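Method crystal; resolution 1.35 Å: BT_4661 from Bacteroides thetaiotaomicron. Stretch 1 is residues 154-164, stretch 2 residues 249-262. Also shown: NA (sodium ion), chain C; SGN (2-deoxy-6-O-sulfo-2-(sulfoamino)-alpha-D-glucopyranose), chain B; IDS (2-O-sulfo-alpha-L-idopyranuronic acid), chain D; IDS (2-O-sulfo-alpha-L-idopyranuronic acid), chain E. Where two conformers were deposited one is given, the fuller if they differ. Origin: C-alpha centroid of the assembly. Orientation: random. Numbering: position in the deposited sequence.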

# COMPACT_ATOMS: atom_id res chain seq x y z
N SER A 154 -23.77 0.01 -9.96
CA SER A 154 -23.99 -0.87 -11.12
C SER A 154 -23.36 -0.33 -12.42
O SER A 154 -23.06 -1.12 -13.33
CB SER A 154 -25.48 -1.19 -11.30
OG SER A 154 -26.17 -0.05 -11.78
N THR A 155 -23.18 0.99 -12.51
CA THR A 155 -22.56 1.59 -13.70
C THR A 155 -21.12 2.05 -13.42
O THR A 155 -20.47 2.66 -14.28
CB THR A 155 -23.38 2.81 -14.20
OG1 THR A 155 -23.52 3.78 -13.15
CG2 THR A 155 -24.77 2.44 -14.79
N PHE A 156 -20.60 1.77 -12.22
CA PHE A 156 -19.22 2.15 -11.88
C PHE A 156 -18.28 1.09 -12.44
O PHE A 156 -18.58 -0.10 -12.40
CB PHE A 156 -19.10 2.24 -10.36
CG PHE A 156 -17.85 2.94 -9.88
CD1 PHE A 156 -17.70 4.32 -10.06
CD2 PHE A 156 -16.83 2.23 -9.21
CE1 PHE A 156 -16.58 4.97 -9.58
CE2 PHE A 156 -15.70 2.89 -8.73
CZ PHE A 156 -15.58 4.27 -8.92
N ARG A 157 -17.16 1.54 -13.03
CA ARG A 157 -16.08 0.64 -13.47
C ARG A 157 -14.76 1.19 -12.97
O ARG A 157 -14.58 2.40 -12.92
CB ARG A 157 -16.04 0.50 -15.02
CG ARG A 157 -17.34 -0.05 -15.62
CD ARG A 157 -17.66 -1.51 -15.24
NE ARG A 157 -18.86 -1.97 -15.93
CZ ARG A 157 -20.09 -1.77 -15.50
NH1 ARG A 157 -20.31 -1.16 -14.34
NH2 ARG A 157 -21.10 -2.24 -16.22
N LEU A 158 -13.84 0.30 -12.59
CA LEU A 158 -12.63 0.70 -11.85
C LEU A 158 -11.48 -0.23 -12.25
O LEU A 158 -11.64 -1.44 -12.26
CB LEU A 158 -12.93 0.54 -10.35
CG LEU A 158 -11.85 1.09 -9.40
CD1 LEU A 158 -11.78 2.63 -9.47
CD2 LEU A 158 -12.15 0.68 -7.97
N ASP A 159 -10.34 0.32 -12.67
CA ASP A 159 -9.26 -0.54 -13.17
C ASP A 159 -7.90 0.09 -13.00
O ASP A 159 -7.77 1.30 -13.21
CB ASP A 159 -9.50 -0.83 -14.65
CG ASP A 159 -8.89 -2.11 -15.16
OD1 ASP A 159 -8.80 -3.08 -14.39
OD2 ASP A 159 -8.50 -2.17 -16.36
N TYR A 160 -6.90 -0.70 -12.61
CA TYR A 160 -5.52 -0.20 -12.66
C TYR A 160 -5.20 0.30 -14.05
O TYR A 160 -5.68 -0.21 -15.07
CB TYR A 160 -4.55 -1.28 -12.23
CG TYR A 160 -4.44 -1.49 -10.72
CD1 TYR A 160 -3.53 -0.76 -9.98
CD2 TYR A 160 -5.22 -2.46 -10.04
CE1 TYR A 160 -3.37 -0.93 -8.60
CE2 TYR A 160 -5.07 -2.62 -8.70
CZ TYR A 160 -4.17 -1.91 -7.98
OH TYR A 160 -4.02 -2.14 -6.62
N ARG A 161 -4.29 1.28 -14.07
CA ARG A 161 -3.95 2.01 -15.34
C ARG A 161 -2.47 2.25 -15.59
O ARG A 161 -2.00 2.02 -16.73
CB ARG A 161 -4.72 3.33 -15.44
CG ARG A 161 -4.47 4.17 -16.71
CD ARG A 161 -4.79 3.38 -17.98
NE ARG A 161 -4.58 4.19 -19.18
CZ ARG A 161 -3.39 4.35 -19.77
NH1 ARG A 161 -2.30 3.76 -19.27
NH2 ARG A 161 -3.30 5.13 -20.83
N ARG A 162 -1.76 2.82 -14.63
CA ARG A 162 -0.42 3.40 -14.89
C ARG A 162 0.24 3.65 -13.55
O ARG A 162 -0.40 3.48 -12.49
CB ARG A 162 -0.52 4.73 -15.67
CG ARG A 162 -1.33 5.81 -15.01
CD ARG A 162 -1.17 7.20 -15.63
NE ARG A 162 -1.69 7.31 -17.00
CZ ARG A 162 -2.95 7.55 -17.35
NH1 ARG A 162 -3.92 7.56 -16.42
NH2 ARG A 162 -3.26 7.71 -18.64
N ASP A 163 1.49 4.08 -13.56
CA ASP A 163 2.21 4.60 -12.40
C ASP A 163 2.26 3.52 -11.30
O ASP A 163 1.79 3.75 -10.17
CB ASP A 163 1.61 5.93 -11.92
CG ASP A 163 1.73 7.06 -12.94
OD1 ASP A 163 2.58 6.97 -13.82
OD2 ASP A 163 0.94 7.98 -12.80
N PHE A 164 2.87 2.40 -11.63
CA PHE A 164 3.05 1.30 -10.70
C PHE A 164 4.41 1.44 -10.05
O PHE A 164 5.41 1.74 -10.72
CB PHE A 164 2.96 -0.04 -11.43
CG PHE A 164 1.66 -0.27 -12.14
CD1 PHE A 164 0.59 -0.85 -11.48
CD2 PHE A 164 1.50 0.10 -13.48
CE1 PHE A 164 -0.60 -1.07 -12.14
CE2 PHE A 164 0.31 -0.10 -14.15
CZ PHE A 164 -0.76 -0.68 -13.48
N GLY A 249 -0.37 1.44 -7.46
CA GLY A 249 -0.60 1.82 -8.88
C GLY A 249 -1.74 2.77 -8.97
O GLY A 249 -2.62 2.80 -8.12
N GLN A 250 -1.77 3.62 -10.01
CA GLN A 250 -2.90 4.46 -10.28
C GLN A 250 -4.04 3.64 -10.82
O GLN A 250 -3.85 2.76 -11.69
CB GLN A 250 -2.53 5.58 -11.28
CG GLN A 250 -3.65 6.59 -11.37
CD GLN A 250 -3.44 7.54 -12.54
OE1 GLN A 250 -3.89 7.24 -13.65
NE2 GLN A 250 -2.71 8.66 -12.31
N ILE A 251 -5.24 3.98 -10.32
CA ILE A 251 -6.49 3.32 -10.71
C ILE A 251 -7.42 4.39 -11.32
O ILE A 251 -7.45 5.53 -10.84
CB ILE A 251 -7.15 2.63 -9.47
CG1 ILE A 251 -6.25 1.52 -8.95
CG2 ILE A 251 -8.53 2.07 -9.82
CD1 ILE A 251 -6.66 1.02 -7.55
N THR A 252 -8.07 4.05 -12.43
CA THR A 252 -8.99 4.98 -13.06
C THR A 252 -10.41 4.46 -12.95
O THR A 252 -10.64 3.24 -12.79
CB THR A 252 -8.63 5.24 -14.54
OG1 THR A 252 -8.65 4.02 -15.27
CG2 THR A 252 -7.22 5.85 -14.60
N TYR A 253 -11.39 5.35 -13.06
CA TYR A 253 -12.79 4.91 -12.97
C TYR A 253 -13.61 5.61 -14.03
O TYR A 253 -13.19 6.62 -14.61
CB TYR A 253 -13.39 5.15 -11.57
CG TYR A 253 -13.42 6.59 -11.13
CD1 TYR A 253 -14.46 7.45 -11.54
CD2 TYR A 253 -12.47 7.08 -10.23
CE1 TYR A 253 -14.51 8.77 -11.12
CE2 TYR A 253 -12.50 8.41 -9.81
CZ TYR A 253 -13.54 9.23 -10.23
OH TYR A 253 -13.58 10.52 -9.79
N ASP A 254 -14.78 5.01 -14.28
CA ASP A 254 -15.78 5.51 -15.19
C ASP A 254 -17.13 5.35 -14.51
O ASP A 254 -17.38 4.30 -13.89
CB ASP A 254 -15.68 4.70 -16.50
CG ASP A 254 -16.62 5.19 -17.60
OD1 ASP A 254 -17.81 4.86 -17.59
OD2 ASP A 254 -16.17 5.89 -18.52
N VAL A 255 -18.01 6.36 -14.63
CA VAL A 255 -19.33 6.31 -13.97
C VAL A 255 -20.47 6.04 -14.97
O VAL A 255 -21.66 6.15 -14.62
CB VAL A 255 -19.64 7.61 -13.17
CG1 VAL A 255 -18.66 7.81 -12.01
CG2 VAL A 255 -19.72 8.84 -14.09
N THR A 256 -20.10 5.62 -16.18
CA THR A 256 -21.05 5.38 -17.25
C THR A 256 -20.93 3.97 -17.82
O THR A 256 -21.36 3.71 -18.95
CB THR A 256 -20.91 6.40 -18.40
OG1 THR A 256 -19.57 6.41 -18.90
CG2 THR A 256 -21.30 7.82 -17.92
N GLY A 257 -20.41 3.04 -17.04
CA GLY A 257 -20.45 1.62 -17.44
C GLY A 257 -19.41 1.18 -18.45
O GLY A 257 -19.54 0.10 -19.04
N LYS A 258 -18.35 1.98 -18.64
CA LYS A 258 -17.36 1.74 -19.68
C LYS A 258 -15.98 1.45 -19.07
O LYS A 258 -15.68 1.90 -17.97
CB LYS A 258 -17.24 2.98 -20.63
CG LYS A 258 -18.55 3.36 -21.31
CD LYS A 258 -19.13 2.16 -22.03
N ASP A 259 -15.14 0.76 -19.85
CA ASP A 259 -13.72 0.58 -19.52
C ASP A 259 -13.11 1.97 -19.27
O ASP A 259 -13.18 2.84 -20.13
CB ASP A 259 -13.04 -0.12 -20.70
CG ASP A 259 -11.56 -0.34 -20.51
OD1 ASP A 259 -10.93 0.27 -19.62
OD2 ASP A 259 -11.01 -1.12 -21.31
N PRO A 260 -12.50 2.18 -18.09
CA PRO A 260 -12.01 3.52 -17.73
C PRO A 260 -10.58 3.84 -18.17
O PRO A 260 -9.95 4.78 -17.65
CB PRO A 260 -12.11 3.48 -16.19
CG PRO A 260 -11.74 2.06 -15.86
CD PRO A 260 -12.42 1.24 -16.96
N GLN A 261 -10.09 3.09 -19.16
CA GLN A 261 -8.73 3.25 -19.66
C GLN A 261 -8.34 4.69 -19.90
O GLN A 261 -7.22 5.10 -19.54
CB GLN A 261 -8.54 2.44 -20.95
CG GLN A 261 -7.10 2.30 -21.41
CD GLN A 261 -6.98 1.48 -22.69
OE1 GLN A 261 -7.89 1.44 -23.54
NE2 GLN A 261 -5.84 0.78 -22.82
N ALA A 262 -9.24 5.44 -20.53
CA ALA A 262 -8.96 6.80 -21.03
C ALA A 262 -9.55 7.87 -20.10
O ALA A 262 -9.71 9.02 -20.46
CB ALA A 262 -9.41 6.97 -22.50
NA NA C . 0.41 5.56 -8.43
C1 SGN B . 0.71 1.48 -22.89
C2 SGN B . -0.02 2.40 -21.90
C3 SGN B . 0.43 3.84 -22.15
C4 SGN B . 1.94 3.95 -22.13
C5 SGN B . 2.59 2.99 -23.13
C6 SGN B . 4.11 2.97 -22.92
N2 SGN B . -1.46 2.21 -22.03
O1 SGN B . 0.23 1.69 -24.21
O3 SGN B . -0.14 4.64 -21.12
O4 SGN B . 2.32 5.25 -22.61
O5 SGN B . 2.12 1.68 -22.81
O6 SGN B . 4.72 2.11 -23.87
S1 SGN B . -2.25 1.01 -21.36
O1S SGN B . -3.64 1.41 -21.24
O2S SGN B . -2.12 -0.23 -22.09
O3S SGN B . -1.62 0.81 -19.94
S2 SGN B . 6.22 1.80 -23.76
O4S SGN B . 6.99 3.01 -24.03
O5S SGN B . 6.51 0.68 -24.92
O6S SGN B . 6.46 1.18 -22.44
C1 IDS D . 3.00 6.09 -21.66
C2 IDS D . 3.66 7.24 -22.43
C3 IDS D . 2.66 8.30 -22.92
C4 IDS D . 1.64 8.71 -21.85
C5 IDS D . 1.03 7.43 -21.25
C6 IDS D . 0.01 7.66 -20.16
O2 IDS D . 4.62 7.87 -21.58
O3 IDS D . 1.97 7.85 -24.08
O4 IDS D . 2.28 9.46 -20.81
O5 IDS D . 2.08 6.62 -20.71
O6A IDS D . -1.06 8.24 -20.43
O6B IDS D . 0.32 7.26 -19.01
S IDS D . 6.11 7.37 -21.48
O1S IDS D . 6.79 8.09 -20.40
O2S IDS D . 6.04 5.92 -21.22
O3S IDS D . 6.64 7.67 -22.81
C1 IDS E . 0.95 12.34 -16.12
C2 IDS E . 0.25 11.66 -14.97
C3 IDS E . 1.20 11.04 -13.91
C4 IDS E . 2.32 12.00 -13.54
C5 IDS E . 2.99 12.45 -14.85
C6 IDS E . 4.22 13.27 -14.60
O2 IDS E . -0.69 12.60 -14.41
O3 IDS E . 1.75 9.83 -14.44
O4 IDS E . 1.74 13.10 -12.83
O5 IDS E . 2.02 13.14 -15.65
O6A IDS E . 5.13 12.72 -13.94
O6B IDS E . 4.30 14.42 -15.05
S IDS E . -1.91 12.14 -13.61
O1S IDS E . -2.86 13.25 -13.75
O2S IDS E . -2.37 10.89 -14.21
O3S IDS E . -1.44 11.95 -12.20
O HOH W 1 -21.47 5.11 -11.60
O HOH W 2 -1.98 -0.73 -5.39
O HOH W 3 -7.56 1.48 -16.51
O HOH W 4 -5.39 6.44 -21.96
O HOH W 5 -6.37 7.44 -18.05
O HOH W 6 -0.15 8.45 -10.29
O HOH W 7 1.39 7.19 -6.72

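How do the two backbones hold together? Strands 157-161 and 249-254 run antiparallel, and their bonds come in reciprocal pairs. Arg 157 N gives to Asp 254 O and Asp 254 N to Arg 157 O, each at 2.9 Å; Asp 159 and Thr 252 repeat the pattern, N to O at 2.9 Å both ways. Beyond them, Arg 161 N reaches Gln 250 O at 2.8 Å. At the far end, where the strand has given way to loop, a weak bond from Gly 257 N to Thr 155 O (2.8 Å) links the two stretches.

What fills the face that carries Leu 158, Tyr 160, Ile 251 and Tyr 253? It is apolar packing. Tyr 160, with chi1 m, lays its ring against Ile 251, whose CG1 sits 3.8 Å from the ring centroid, almost on the ring normal. Leu 158, chi1 t and chi2 p, brings CD1 to 3.3 Å from Ile 251 CG2 and 3.7 Å from Tyr 253 CB. Just before the strand, Phe 156 starts away from the partner, but its t rotamer returns the ring, placing CZ 3.5 Å from Tyr 253 CB. The two aromatic rings are near parallel yet slid apart, so they barely overlap. Gly 249 leaves room here: an ideal CB would lie 2.7 Å from Phe 164 CD1 and 3.0 Å from Tyr 160 CD1, both clashes.

Why does Arg 157 fold back instead of extending? Its m, m, t conformation carries the guanidinium toward its own chain, where NH1 donates to Ser 154 O at 2.9 Å and to Phe 156 O at 2.8 Å. Gly 257 O lies over one face of the group. Across from Arg 157, Asp 254 in the t rotamer turns to its own loop: its OD1 accepts from Thr 256 OG1 at 2.7 Å, Thr 256 N at 2.8 Å and Lys 258 N at 3.1 Å.

How do the polar side chains join the stretches to the bound sugars? Arg 161, t at chi1 and p at chi2, directs NE to Gln 261 O at 2.8 Å, while its NH1 meets SGN O3 at 3.0 Å. Gln 261 NE2 donates to SGN O1S at 2.8 Å. Arg 162, p at chi1, spends NH1 on Gln 250 OE1 (2.8 Å), leaving NE and NH2 for the chain D IDS carboxylate: NE to O6B at 2.8 Å, NH2 to O6A at 2.9 Å. The extended Gln 250 uses its other amide atom as well, with NE2 donating to O2S of the chain E IDS at 2.9 Å.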